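PDB 3HXL: phage tail sheath protein from Desulfitobacterium hafniense, which probably forms the contractile sheath around the tail tube of a myovirus-type phage. Local coordinates for residues Y191-I203 with F219-V233. Numbering follows the deposited sequence.
Sequences YLAAVEIFDFNTI and FAKRLRDDEGKKIQV
The ring of Phe-219 lies between two leucines. Leu-192 CD2 sits over the centre of one face, 3.6 Å from the centroid, in a CH-pi contact. Leu-223 CD1, from the same helix as the ring, covers the opposite face nearer its rim. Glu-196 OE1 and Phe-200 CZ come to the ring edge, and Ile-203 CD1 approaches Phe-219 CE2 obliquely at 3.7 Å. The Phe-200 ring is also covered on both faces, by Ile-231 CG2 on one and Val-195 CG2 on the other. With chi1 at 66°, CG of Phe-200 is tucked against both backbone neighbours, and the ring end comes nearer 219-233.

Lys-229 crosses the Phe-200 side chain at about a right angle. Its chain is fully extended, with CG anti to the backbone N (chi1 -167°). The ammonium so reaches the backbone of the Val-195 to Phe-198 turn. Lys-229 NZ donates to Glu-196 O at 2.7 Å, from above the carbonyl plane, and to Phe-198 O at 2.8 Å, almost head-on. Two carbonyls of this type I turn are thereby held by one charge.

Near the outer side, Glu-196 meets the guanidinium of Arg-222 at its edge. Arg-222 NH1 to Glu-196 OE1 (3.3 Å) and Arg-222 NH2 to Glu-196 OE2 are both weak hydrogen bonds of a salt bridge. Glu-227 OE2 also weakly accepts from Arg-222 NH2, so the arginine probably offsets the repulsion between the two glutamates.

Beyond the rings, next to Ile-231, strands 202-204 and 232-236 pair in parallel. Gln-232 N donates to Asn-201 O, and Ile-203 N to Gln-232 O at 2.8 Å. Helix 210-227 links these strands in a beta-alpha-beta unit of the subtilisin-like domain. Chemically, the contact combines apolar packing between helices and sheet with a lysine that ties down the turn and a looser ionic network on the partly exposed side.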
ATOM      1  N   TYR A 191      10.907   7.998  -1.397  1.00 22.34           N
ATOM      2  CA  TYR A 191       9.862   6.981  -1.242  1.00 21.78           C
ATOM      3  C   TYR A 191       9.706   6.164  -2.519  1.00 18.71           C
ATOM      4  O   TYR A 191       9.848   4.946  -2.504  1.00 21.52           O
ATOM      5  CB  TYR A 191       8.514   7.634  -0.914  1.00 19.69           C
ATOM      6  CG  TYR A 191       7.324   6.696  -1.078  1.00 20.68           C
ATOM      7  CD1 TYR A 191       7.181   5.562  -0.269  1.00 22.91           C
ATOM      8  CD2 TYR A 191       6.352   6.933  -2.052  1.00 15.24           C
ATOM      9  CE1 TYR A 191       6.095   4.688  -0.429  1.00 16.45           C
ATOM     10  CE2 TYR A 191       5.268   6.065  -2.216  1.00 14.51           C
ATOM     11  CZ  TYR A 191       5.148   4.952  -1.402  1.00 14.34           C
ATOM     12  OH  TYR A 191       4.069   4.109  -1.558  1.00 17.57           O
ATOM     13  N   LEU A 192       9.407   6.845  -3.623  1.00 25.18           N
ATOM     14  CA  LEU A 192       9.210   6.168  -4.903  1.00 24.06           C
ATOM     15  C   LEU A 192      10.369   5.255  -5.266  1.00 19.86           C
ATOM     16  O   LEU A 192      10.167   4.158  -5.781  1.00 20.92           O
ATOM     17  CB  LEU A 192       8.988   7.195  -6.019  1.00 16.45           C
ATOM     18  CG  LEU A 192       7.690   7.999  -5.896  1.00 24.57           C
ATOM     19  CD1 LEU A 192       7.625   9.060  -6.975  1.00 22.93           C
ATOM     20  CD2 LEU A 192       6.498   7.046  -6.006  1.00 15.19           C
ATOM     21  N   ALA A 193      11.589   5.703  -5.000  1.00 23.69           N
ATOM     22  CA  ALA A 193      12.754   4.892  -5.316  1.00 22.18           C
ATOM     23  C   ALA A 193      12.750   3.623  -4.472  1.00 19.11           C
ATOM     24  O   ALA A 193      13.045   2.541  -4.965  1.00 25.00           O
ATOM     25  CB  ALA A 193      14.029   5.689  -5.061  1.00 23.57           C
ATOM     26  N   ALA A 194      12.405   3.761  -3.197  1.00 21.83           N
ATOM     27  CA  ALA A 194      12.386   2.619  -2.291  1.00 22.80           C
ATOM     28  C   ALA A 194      11.262   1.635  -2.595  1.00 24.39           C
ATOM     29  O   ALA A 194      11.462   0.424  -2.551  1.00 21.07           O
ATOM     30  CB  ALA A 194      12.269   3.101  -0.855  1.00 24.87           C
ATOM     31  N   VAL A 195      10.077   2.154  -2.898  1.00 24.17           N
ATOM     32  CA  VAL A 195       8.946   1.281  -3.181  1.00 22.05           C
ATOM     33  C   VAL A 195       9.108   0.535  -4.501  1.00 23.54           C
ATOM     34  O   VAL A 195       8.645  -0.598  -4.647  1.00 18.15           O
ATOM     35  CB  VAL A 195       7.616   2.069  -3.210  1.00 25.80           C
ATOM     36  CG1 VAL A 195       7.552   2.965  -4.446  1.00 23.48           C
ATOM     37  CG2 VAL A 195       6.448   1.098  -3.180  1.00 27.28           C
ATOM     38  N   GLU A 196       9.779   1.169  -5.458  1.00 15.48           N
ATOM     39  CA  GLU A 196       9.987   0.566  -6.766  1.00 22.21           C
ATOM     40  C   GLU A 196      10.675  -0.790  -6.691  1.00 20.79           C
ATOM     41  O   GLU A 196      10.537  -1.618  -7.589  1.00 25.10           O
ATOM     42  CB  GLU A 196      10.818   1.499  -7.648  1.00 23.46           C
ATOM     43  CG  GLU A 196      10.567   1.284  -9.120  1.00 35.45           C
ATOM     44  CD  GLU A 196      11.506   2.079  -9.997  1.00 34.58           C
ATOM     45  OE1 GLU A 196      11.740   3.269  -9.693  1.00 32.78           O
ATOM     46  OE2 GLU A 196      11.995   1.510 -10.996  1.00 41.05           O
ATOM     47  N   ILE A 197      11.417  -1.014  -5.615  1.00 23.85           N
ATOM     48  CA  ILE A 197      12.134  -2.264  -5.434  1.00 25.26           C
ATOM     49  C   ILE A 197      11.260  -3.341  -4.788  1.00 29.80           C
ATOM     50  O   ILE A 197      11.613  -4.518  -4.798  1.00 30.88           O
ATOM     51  CB  ILE A 197      13.395  -2.031  -4.582  1.00 35.17           C
ATOM     52  CG1 ILE A 197      14.255  -0.940  -5.237  1.00 41.80           C
ATOM     53  CG2 ILE A 197      14.209  -3.313  -4.485  1.00 43.86           C
ATOM     54  CD1 ILE A 197      15.386  -0.448  -4.365  1.00 42.38           C
ATOM     55  N   PHE A 198      10.121  -2.941  -4.230  1.00 21.97           N
ATOM     56  CA  PHE A 198       9.213  -3.895  -3.595  1.00 24.61           C
ATOM     57  C   PHE A 198       8.158  -4.382  -4.575  1.00 22.74           C
ATOM     58  O   PHE A 198       7.942  -3.784  -5.627  1.00 20.43           O
ATOM     59  CB  PHE A 198       8.477  -3.261  -2.404  1.00 20.83           C
ATOM     60  CG  PHE A 198       9.292  -3.184  -1.141  1.00 23.99           C
ATOM     61  CD1 PHE A 198      10.263  -2.199  -0.976  1.00 29.13           C
ATOM     62  CD2 PHE A 198       9.073  -4.093  -0.106  1.00 20.97           C
ATOM     63  CE1 PHE A 198      11.005  -2.119   0.206  1.00 24.72           C
ATOM     64  CE2 PHE A 198       9.808  -4.024   1.076  1.00 22.06           C
ATOM     65  CZ  PHE A 198      10.777  -3.035   1.234  1.00 35.56           C
ATOM     66  N   ASP A 199       7.514  -5.493  -4.243  1.00 25.94           N
ATOM     67  CA  ASP A 199       6.433  -5.966  -5.081  1.00 23.12           C
ATOM     68  C   ASP A 199       5.190  -5.430  -4.385  1.00 18.54           C
ATOM     69  O   ASP A 199       5.038  -5.576  -3.170  1.00 18.71           O
ATOM     70  CB  ASP A 199       6.417  -7.492  -5.163  1.00 36.32           C
ATOM     71  CG  ASP A 199       7.465  -8.026  -6.131  1.00 50.17           C
ATOM     72  OD1 ASP A 199       7.560  -7.483  -7.258  1.00 49.71           O
ATOM     73  OD2 ASP A 199       8.183  -8.984  -5.774  1.00 50.70           O
ATOM     74  N   PHE A 200       4.331  -4.767  -5.155  1.00 16.90           N
ATOM     75  CA  PHE A 200       3.101  -4.185  -4.629  1.00 14.95           C
ATOM     76  C   PHE A 200       2.084  -4.029  -5.755  1.00 13.53           C
ATOM     77  O   PHE A 200       2.410  -4.229  -6.924  1.00 13.84           O
ATOM     78  CB  PHE A 200       3.392  -2.830  -3.966  1.00 15.75           C
ATOM     79  CG  PHE A 200       3.853  -1.759  -4.923  1.00 18.18           C
ATOM     80  CD1 PHE A 200       2.946  -0.855  -5.474  1.00 14.41           C
ATOM     81  CD2 PHE A 200       5.194  -1.662  -5.278  1.00 18.05           C
ATOM     82  CE1 PHE A 200       3.372   0.134  -6.372  1.00 16.90           C
ATOM     83  CE2 PHE A 200       5.627  -0.680  -6.173  1.00 18.34           C
ATOM     84  CZ  PHE A 200       4.711   0.218  -6.718  1.00 15.29           C
ATOM     85  N   ASN A 201       0.853  -3.682  -5.405  1.00 12.96           N
ATOM     86  CA  ASN A 201      -0.198  -3.535  -6.399  1.00 12.77           C
ATOM     87  C   ASN A 201      -0.648  -2.097  -6.547  1.00 11.19           C
ATOM     88  O   ASN A 201      -0.796  -1.595  -7.657  1.00 16.62           O
ATOM     89  CB  ASN A 201      -1.417  -4.385  -6.012  1.00 13.21           C
ATOM     90  CG  ASN A 201      -1.086  -5.850  -5.912  1.00 15.06           C
ATOM     91  OD1 ASN A 201      -0.793  -6.498  -6.913  1.00 21.81           O
ATOM     92  ND2 ASN A 201      -1.117  -6.381  -4.703  1.00 10.65           N
ATOM     93  N   THR A 202      -0.858  -1.439  -5.417  1.00 14.10           N
ATOM     94  CA  THR A 202      -1.344  -0.073  -5.442  1.00 18.04           C
ATOM     95  C   THR A 202      -0.652   0.867  -4.469  1.00 14.98           C
ATOM     96  O   THR A 202      -0.138   0.452  -3.427  1.00 19.89           O
ATOM     97  CB  THR A 202      -2.837  -0.040  -5.123  1.00 21.61           C
ATOM     98  OG1 THR A 202      -3.023  -0.302  -3.728  1.00 26.09           O
ATOM     99  CG2 THR A 202      -3.569  -1.108  -5.921  1.00 15.76           C
ATOM    100  N   ILE A 203      -0.660   2.148  -4.818  1.00 14.46           N
ATOM    101  CA  ILE A 203      -0.072   3.179  -3.976  1.00 15.48           C
ATOM    102  C   ILE A 203      -1.131   4.240  -3.704  1.00 16.78           C
ATOM    103  O   ILE A 203      -1.907   4.584  -4.588  1.00 16.12           O
ATOM    104  CB  ILE A 203       1.117   3.874  -4.668  1.00 21.10           C
ATOM    105  CG1 ILE A 203       2.329   2.941  -4.698  1.00 19.67           C
ATOM    106  CG2 ILE A 203       1.438   5.175  -3.944  1.00 19.22           C
ATOM    107  CD1 ILE A 203       3.462   3.437  -5.597  1.00 20.84           C
ATOM    108  N   PHE A 219       5.205   8.428 -12.554  1.00 17.63           N
ATOM    109  CA  PHE A 219       5.781   7.236 -11.942  1.00 20.13           C
ATOM    110  C   PHE A 219       4.996   6.004 -12.391  1.00 19.65           C
ATOM    111  O   PHE A 219       5.577   5.004 -12.812  1.00 20.88           O
ATOM    112  CB  PHE A 219       5.726   7.364 -10.416  1.00 20.81           C
ATOM    113  CG  PHE A 219       6.263   6.169  -9.678  1.00 17.78           C
ATOM    114  CD1 PHE A 219       7.632   5.943  -9.587  1.00 15.47           C
ATOM    115  CD2 PHE A 219       5.389   5.266  -9.066  1.00 24.16           C
ATOM    116  CE1 PHE A 219       8.128   4.837  -8.897  1.00 20.51           C
ATOM    117  CE2 PHE A 219       5.875   4.157  -8.374  1.00 16.75           C
ATOM    118  CZ  PHE A 219       7.246   3.940  -8.287  1.00 21.95           C
ATOM    119  N   ALA A 220       3.672   6.086 -12.307  1.00 19.43           N
ATOM    120  CA  ALA A 220       2.813   4.975 -12.703  1.00 19.79           C
ATOM    121  C   ALA A 220       3.015   4.597 -14.169  1.00 20.18           C
ATOM    122  O   ALA A 220       3.124   3.417 -14.506  1.00 14.42           O
ATOM    123  CB  ALA A 220       1.350   5.337 -12.452  1.00 13.75           C
ATOM    124  N   LYS A 221       3.072   5.599 -15.042  1.00 15.61           N
ATOM    125  CA  LYS A 221       3.249   5.343 -16.471  1.00 12.83           C
ATOM    126  C   LYS A 221       4.570   4.648 -16.768  1.00 17.13           C
ATOM    127  O   LYS A 221       4.634   3.746 -17.612  1.00 16.02           O
ATOM    128  CB  LYS A 221       3.183   6.654 -17.263  1.00 19.32           C
ATOM    129  CG  LYS A 221       1.825   7.343 -17.261  1.00 22.22           C
ATOM    130  CD  LYS A 221       1.890   8.673 -18.020  1.00 17.26           C
ATOM    131  CE  LYS A 221       0.543   9.388 -18.046  1.00 25.92           C
ATOM    132  NZ  LYS A 221       0.648  10.766 -18.625  1.00 36.87           N
ATOM    133  N   ARG A 222       5.624   5.065 -16.069  1.00 16.40           N
ATOM    134  CA  ARG A 222       6.941   4.482 -16.284  1.00 19.51           C
ATOM    135  C   ARG A 222       6.983   3.020 -15.858  1.00 17.87           C
ATOM    136  O   ARG A 222       7.417   2.151 -16.620  1.00 18.74           O
ATOM    137  CB  ARG A 222       8.016   5.276 -15.528  1.00 15.42           C
ATOM    138  CG  ARG A 222       9.427   4.752 -15.768  1.00 23.87           C
ATOM    139  CD  ARG A 222      10.480   5.751 -15.308  1.00 24.75           C
ATOM    140  NE  ARG A 222      10.356   6.083 -13.886  1.00 29.47           N
ATOM    141  CZ  ARG A 222      10.707   5.278 -12.888  1.00 24.35           C
ATOM    142  NH1 ARG A 222      10.553   5.680 -11.635  1.00 29.65           N
ATOM    143  NH2 ARG A 222      11.217   4.078 -13.141  1.00 23.55           N
ATOM    144  N   LEU A 223       6.539   2.732 -14.641  1.00 15.93           N
ATOM    145  CA  LEU A 223       6.551   1.342 -14.207  1.00 17.75           C
ATOM    146  C   LEU A 223       5.664   0.476 -15.097  1.00 15.82           C
ATOM    147  O   LEU A 223       6.107  -0.552 -15.609  1.00 18.52           O
ATOM    148  CB  LEU A 223       6.107   1.213 -12.744  1.00 23.40           C
ATOM    149  CG  LEU A 223       7.222   1.220 -11.687  1.00 20.15           C
ATOM    150  CD1 LEU A 223       7.928   2.576 -11.657  1.00 23.25           C
ATOM    151  CD2 LEU A 223       6.614   0.920 -10.320  1.00 15.74           C
ATOM    152  N   ARG A 224       4.421   0.904 -15.307  1.00 17.34           N
ATOM    153  CA  ARG A 224       3.479   0.127 -16.113  1.00 18.07           C
ATOM    154  C   ARG A 224       3.848  -0.105 -17.571  1.00 27.05           C
ATOM    155  O   ARG A 224       3.827  -1.242 -18.061  1.00 24.68           O
ATOM    156  CB  ARG A 224       2.085   0.769 -16.092  1.00 12.74           C
ATOM    157  CG  ARG A 224       1.391   0.773 -14.751  1.00 14.53           C
ATOM    158  CD  ARG A 224       0.019   1.420 -14.872  1.00 13.54           C
ATOM    159  NE  ARG A 224      -0.831   0.683 -15.799  1.00 18.27           N
ATOM    160  CZ  ARG A 224      -1.541  -0.394 -15.468  1.00 21.94           C
ATOM    161  NH1 ARG A 224      -1.512  -0.851 -14.224  1.00 12.30           N
ATOM    162  NH2 ARG A 224      -2.255  -1.033 -16.393  1.00 17.89           N
ATOM    163  N   ASP A 225       4.192   0.963 -18.274  1.00 21.58           N
ATOM    164  CA  ASP A 225       4.471   0.815 -19.687  1.00 23.65           C
ATOM    165  C   ASP A 225       5.916   0.809 -20.151  1.00 21.94           C
ATOM    166  O   ASP A 225       6.191   0.493 -21.305  1.00 23.32           O
ATOM    167  CB  ASP A 225       3.643   1.851 -20.441  1.00 25.00           C
ATOM    168  CG  ASP A 225       2.156   1.733 -20.108  1.00 30.98           C
ATOM    169  OD1 ASP A 225       1.683   0.585 -19.935  1.00 27.71           O
ATOM    170  OD2 ASP A 225       1.469   2.765 -20.022  1.00 21.64           O
ATOM    171  N   ASP A 226       6.845   1.121 -19.257  1.00 22.34           N
ATOM    172  CA  ASP A 226       8.250   1.105 -19.644  1.00 25.60           C
ATOM    173  C   ASP A 226       9.007  -0.005 -18.921  1.00 26.29           C
ATOM    174  O   ASP A 226      10.021  -0.503 -19.416  1.00 29.28           O
ATOM    175  CB  ASP A 226       8.906   2.459 -19.355  1.00 26.43           C
ATOM    176  CG  ASP A 226       8.287   3.588 -20.155  1.00 30.16           C
ATOM    177  OD1 ASP A 226       8.021   3.394 -21.359  1.00 32.37           O
ATOM    178  OD2 ASP A 226       8.078   4.678 -19.587  1.00 33.29           O
ATOM    179  N   GLU A 227       8.505  -0.401 -17.754  1.00 22.44           N
ATOM    180  CA  GLU A 227       9.152  -1.443 -16.961  1.00 14.28           C
ATOM    181  C   GLU A 227       8.342  -2.741 -16.938  1.00 25.73           C
ATOM    182  O   GLU A 227       8.841  -3.782 -16.507  1.00 26.04           O
ATOM    183  CB  GLU A 227       9.350  -0.959 -15.518  1.00 26.71           C
ATOM    184  CG  GLU A 227       9.840   0.483 -15.378  1.00 48.93           C
ATOM    185  CD  GLU A 227      11.334   0.641 -15.594  1.00 52.35           C
ATOM    186  OE1 GLU A 227      11.857   0.088 -16.584  1.00 58.01           O
ATOM    187  OE2 GLU A 227      11.983   1.333 -14.778  1.00 60.46           O
ATOM    188  N   GLY A 228       7.090  -2.683 -17.386  1.00 18.94           N
ATOM    189  CA  GLY A 228       6.268  -3.879 -17.382  1.00 25.96           C
ATOM    190  C   GLY A 228       5.880  -4.266 -15.964  1.00 23.14           C
ATOM    191  O   GLY A 228       5.557  -5.424 -15.686  1.00 30.39           O
ATOM    192  N   LYS A 229       5.929  -3.297 -15.055  1.00 21.79           N
ATOM    193  CA  LYS A 229       5.563  -3.533 -13.662  1.00 24.73           C
ATOM    194  C   LYS A 229       4.195  -2.890 -13.472  1.00 22.15           C
ATOM    195  O   LYS A 229       4.085  -1.701 -13.176  1.00 17.86           O
ATOM    196  CB  LYS A 229       6.585  -2.899 -12.716  1.00 24.00           C
ATOM    197  CG  LYS A 229       6.441  -3.356 -11.283  1.00 29.07           C
ATOM    198  CD  LYS A 229       7.430  -2.669 -10.370  1.00 32.26           C
ATOM    199  CE  LYS A 229       7.301  -3.208  -8.953  1.00 30.42           C
ATOM    200  NZ  LYS A 229       7.992  -2.327  -7.977  1.00 45.27           N
ATOM    201  N   LYS A 230       3.152  -3.692 -13.650  1.00 23.48           N
ATOM    202  CA  LYS A 230       1.786  -3.208 -13.552  1.00 17.45           C
ATOM    203  C   LYS A 230       1.302  -2.930 -12.131  1.00 20.71           C
ATOM    204  O   LYS A 230       1.121  -3.843 -11.317  1.00 22.13           O
ATOM    205  CB  LYS A 230       0.852  -4.186 -14.264  1.00 24.95           C
ATOM    206  CG  LYS A 230       1.267  -4.504 -15.703  1.00 23.56           C
ATOM    207  CD  LYS A 230       1.192  -3.281 -16.628  1.00 22.04           C
ATOM    208  CE  LYS A 230       1.655  -3.629 -18.049  1.00 23.04           C
ATOM    209  NZ  LYS A 230       1.444  -2.514 -19.024  1.00 27.42           N
ATOM    210  N   ILE A 231       1.101  -1.646 -11.850  1.00 14.59           N
ATOM    211  CA  ILE A 231       0.639  -1.166 -10.552  1.00 11.63           C
ATOM    212  C   ILE A 231      -0.272   0.038 -10.798  1.00 12.25           C
ATOM    213  O   ILE A 231      -0.399   0.502 -11.931  1.00 15.96           O
ATOM    214  CB  ILE A 231       1.833  -0.711  -9.667  1.00 17.70           C
ATOM    215  CG1 ILE A 231       2.640   0.373 -10.387  1.00 25.23           C
ATOM    216  CG2 ILE A 231       2.753  -1.888  -9.355  1.00 18.46           C
ATOM    217  CD1 ILE A 231       2.208   1.783 -10.053  1.00 23.98           C
ATOM    218  N   GLN A 232      -0.914   0.533  -9.745  1.00 14.26           N
ATOM    219  CA  GLN A 232      -1.755   1.716  -9.861  1.00 19.20           C
ATOM    220  C   GLN A 232      -1.501   2.656  -8.695  1.00 16.77           C
ATOM    221  O   GLN A 232      -1.081   2.233  -7.614  1.00 14.64           O
ATOM    222  CB  GLN A 232      -3.251   1.362  -9.887  1.00 18.78           C
ATOM    223  CG  GLN A 232      -3.779   0.799 -11.217  1.00 12.98           C
ATOM    224  CD  GLN A 232      -5.293   0.574 -11.182  1.00 14.99           C
ATOM    225  OE1 GLN A 232      -5.797  -0.202 -10.366  1.00 14.35           O
ATOM    226  NE2 GLN A 232      -6.021   1.253 -12.068  1.00 10.25           N
ATOM    227  N   VAL A 233      -1.744   3.938  -8.936  1.00 12.19           N
ATOM    228  CA  VAL A 233      -1.603   4.962  -7.918  1.00 12.70           C
ATOM    229  C   VAL A 233      -2.986   5.576  -7.749  1.00 11.78           C
ATOM    230  O   VAL A 233      -3.706   5.785  -8.729  1.00 14.35           O
ATOM    231  CB  VAL A 233      -0.610   6.083  -8.345  1.00 12.35           C
ATOM    232  CG1 VAL A 233       0.774   5.498  -8.552  1.00 10.87           C
ATOM    233  CG2 VAL A 233      -1.104   6.764  -9.602  1.00 17.76           C
TER